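Local coordinates for protein periphilin-1 (Homo sapiens, PDB 6SWG) that probably serves as a subunit of the HUSH complex, which silences transcription of transposable elements and newly integrated retroviruses, at residues I64-A67 and L68-L72. Numbering follows the deposited sequence.
Sequences IQFA and LRQNL
Phe66 and Gln70, one helical turn apart, stack side chain on side chain: CG of Gln70 sits over one face of the phenyl ring, offset toward its rim, 4.1 Å from the centroid in a CH-pi contact. A bend at chi2 (-58°) carries the Gln70 amide on along the ring, its plane only 14° from that of the phenyl group and its CD 3.8 Å from Phe66 CZ. With an alanine here in place of Gln70, the ring face is likely to lose its aliphatic and amide cover. This is the looser side, with Phe66 exposed, though Lys56 of a second periphilin subunit packs on Gln70. Arg69 NH1 forms a salt bridge with an acidic side chain of another protein's chain. On the buried side Ile64 and Leu68 pack on Val50 and Phe46 of helix 23-56. Toward the second subunit, whose Leu53 packs on Ala67, Ala67 O accepts from both Asn71 N and Asn71 ND2, each at 3.0 Å; the amide donor comes from above the carbonyl plane, a bent bond of 134°. ND2 also donates a hydrogen bond to Met52 O of that subunit. The i-to-i+4 ladder, with Leu68 N to Ile64 O at 2.7 Å, is that of an alpha-helix, here the second arm of an antiparallel helical hairpin.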
ATOM      1  N   ILE B  64      -8.187 -13.220  -8.567  1.00 89.10           N
ATOM      2  CA  ILE B  64      -7.301 -12.281  -7.910  1.00 86.12           C
ATOM      3  C   ILE B  64      -5.911 -12.871  -7.796  1.00 87.84           C
ATOM      4  O   ILE B  64      -4.919 -12.232  -8.187  1.00 88.77           O
ATOM      5  CB  ILE B  64      -7.885 -11.929  -6.546  1.00 87.17           C
ATOM      6  CG1 ILE B  64      -9.051 -10.966  -6.716  1.00 90.11           C
ATOM      7  CG2 ILE B  64      -6.892 -11.278  -5.653  1.00 88.80           C
ATOM      8  CD1 ILE B  64      -9.806 -10.642  -5.408  1.00 88.53           C
ATOM      9  N   GLN B  65      -5.823 -14.148  -7.412  1.00 92.09           N
ATOM     10  CA  GLN B  65      -4.514 -14.784  -7.340  1.00 99.26           C
ATOM     11  C   GLN B  65      -3.832 -14.661  -8.679  1.00 93.31           C
ATOM     12  O   GLN B  65      -2.661 -14.271  -8.773  1.00 92.89           O
ATOM     13  CB  GLN B  65      -4.636 -16.247  -6.920  1.00117.54           C
ATOM     14  CG  GLN B  65      -4.804 -16.495  -5.418  1.00131.14           C
ATOM     15  CD  GLN B  65      -3.597 -15.991  -4.600  1.00140.56           C
ATOM     16  OE1 GLN B  65      -2.442 -16.127  -5.015  1.00145.34           O
ATOM     17  NE2 GLN B  65      -3.864 -15.450  -3.424  1.00141.55           N
ATOM     18  N   PHE B  66      -4.578 -14.914  -9.743  1.00 92.70           N
ATOM     19  CA  PHE B  66      -3.977 -14.880 -11.076  1.00 94.99           C
ATOM     20  C   PHE B  66      -3.408 -13.502 -11.370  1.00 88.24           C
ATOM     21  O   PHE B  66      -2.255 -13.347 -11.777  1.00 88.28           O
ATOM     22  CB  PHE B  66      -5.035 -15.269 -12.105  1.00102.97           C
ATOM     23  CG  PHE B  66      -4.553 -15.162 -13.487  1.00110.75           C
ATOM     24  CD1 PHE B  66      -4.809 -14.019 -14.226  1.00112.47           C
ATOM     25  CD2 PHE B  66      -3.788 -16.189 -14.043  1.00113.34           C
ATOM     26  CE1 PHE B  66      -4.322 -13.902 -15.518  1.00116.32           C
ATOM     27  CE2 PHE B  66      -3.291 -16.086 -15.330  1.00116.24           C
ATOM     28  CZ  PHE B  66      -3.550 -14.936 -16.073  1.00117.48           C
ATOM     29  N   ALA B  67      -4.219 -12.476 -11.120  1.00 87.26           N
ATOM     30  CA  ALA B  67      -3.782 -11.111 -11.361  1.00 87.37           C
ATOM     31  C   ALA B  67      -2.602 -10.775 -10.471  1.00 85.24           C
ATOM     32  O   ALA B  67      -1.662 -10.107 -10.906  1.00 85.57           O
ATOM     33  CB  ALA B  67      -4.958 -10.165 -11.125  1.00 87.87           C
ATOM     34  N   LEU B  68      -2.606 -11.298  -9.245  1.00 83.25           N
ATOM     35  CA  LEU B  68      -1.453 -11.130  -8.383  1.00 83.47           C
ATOM     36  C   LEU B  68      -0.198 -11.647  -9.064  1.00 84.58           C
ATOM     37  O   LEU B  68       0.783 -10.903  -9.260  1.00 83.45           O
ATOM     38  CB  LEU B  68      -1.674 -11.896  -7.094  1.00 83.26           C
ATOM     39  CG  LEU B  68      -0.449 -11.781  -6.201  1.00 83.61           C
ATOM     40  CD1 LEU B  68      -0.097 -10.355  -5.923  1.00 81.87           C
ATOM     41  CD2 LEU B  68      -0.795 -12.436  -4.842  1.00 85.74           C
ATOM     42  N   ARG B  69      -0.240 -12.906  -9.489  1.00 85.12           N
ATOM     43  CA  ARG B  69       0.939 -13.484 -10.105  1.00 91.26           C
ATOM     44  C   ARG B  69       1.386 -12.624 -11.269  1.00 89.93           C
ATOM     45  O   ARG B  69       2.582 -12.278 -11.377  1.00 90.75           O
ATOM     46  CB  ARG B  69       0.648 -14.918 -10.517  1.00 99.33           C
ATOM     47  CG  ARG B  69       0.246 -15.810  -9.313  1.00104.74           C
ATOM     48  CD  ARG B  69       0.335 -17.334  -9.670  1.00116.90           C
ATOM     49  NE  ARG B  69       1.704 -17.795  -9.964  1.00127.50           N
ATOM     50  CZ  ARG B  69       2.624 -18.117  -9.040  1.00135.39           C
ATOM     51  NH1 ARG B  69       2.337 -18.054  -7.734  1.00136.06           N
ATOM     52  NH2 ARG B  69       3.844 -18.506  -9.426  1.00139.31           N
ATOM     53  N   GLN B  70       0.431 -12.143 -12.067  1.00 94.72           N
ATOM     54  CA  GLN B  70       0.829 -11.341 -13.218  1.00107.88           C
ATOM     55  C   GLN B  70       1.641 -10.140 -12.749  1.00 97.68           C
ATOM     56  O   GLN B  70       2.808  -9.974 -13.123  1.00 94.18           O
ATOM     57  CB  GLN B  70      -0.398 -10.909 -14.005  1.00135.52           C
ATOM     58  CG  GLN B  70      -1.199 -12.082 -14.495  1.00156.49           C
ATOM     59  CD  GLN B  70      -0.381 -12.995 -15.358  1.00172.92           C
ATOM     60  OE1 GLN B  70       0.222 -13.947 -14.867  1.00176.46           O
ATOM     61  NE2 GLN B  70      -0.317 -12.696 -16.645  1.00179.42           N
ATOM     62  N   ASN B  71       1.090  -9.383 -11.800  1.00 89.34           N
ATOM     63  CA  ASN B  71       1.756  -8.186 -11.295  1.00 86.96           C
ATOM     64  C   ASN B  71       3.131  -8.520 -10.715  1.00 83.00           C
ATOM     65  O   ASN B  71       4.135  -7.888 -11.065  1.00 82.94           O
ATOM     66  CB  ASN B  71       0.841  -7.506 -10.259  1.00 86.31           C
ATOM     67  CG  ASN B  71      -0.270  -6.680 -10.922  1.00 87.87           C
ATOM     68  OD1 ASN B  71       0.015  -5.654 -11.510  1.00 90.49           O
ATOM     69  ND2 ASN B  71      -1.509  -7.134 -10.853  1.00 86.26           N
ATOM     70  N   LEU B  72       3.221  -9.573  -9.901  1.00 83.41           N
ATOM     71  CA  LEU B  72       4.495  -9.768  -9.217  1.00 86.98           C
ATOM     72  C   LEU B  72       5.556 -10.165 -10.230  1.00 86.96           C
ATOM     73  O   LEU B  72       6.742  -9.809 -10.079  1.00 83.79           O
ATOM     74  CB  LEU B  72       4.357 -10.803  -8.097  1.00 90.06           C
ATOM     75  CG  LEU B  72       3.476 -10.290  -6.929  1.00 87.16           C
ATOM     76  CD1 LEU B  72       3.641 -11.279  -5.770  1.00 88.32           C
ATOM     77  CD2 LEU B  72       3.737  -8.868  -6.456  1.00 79.31           C
TER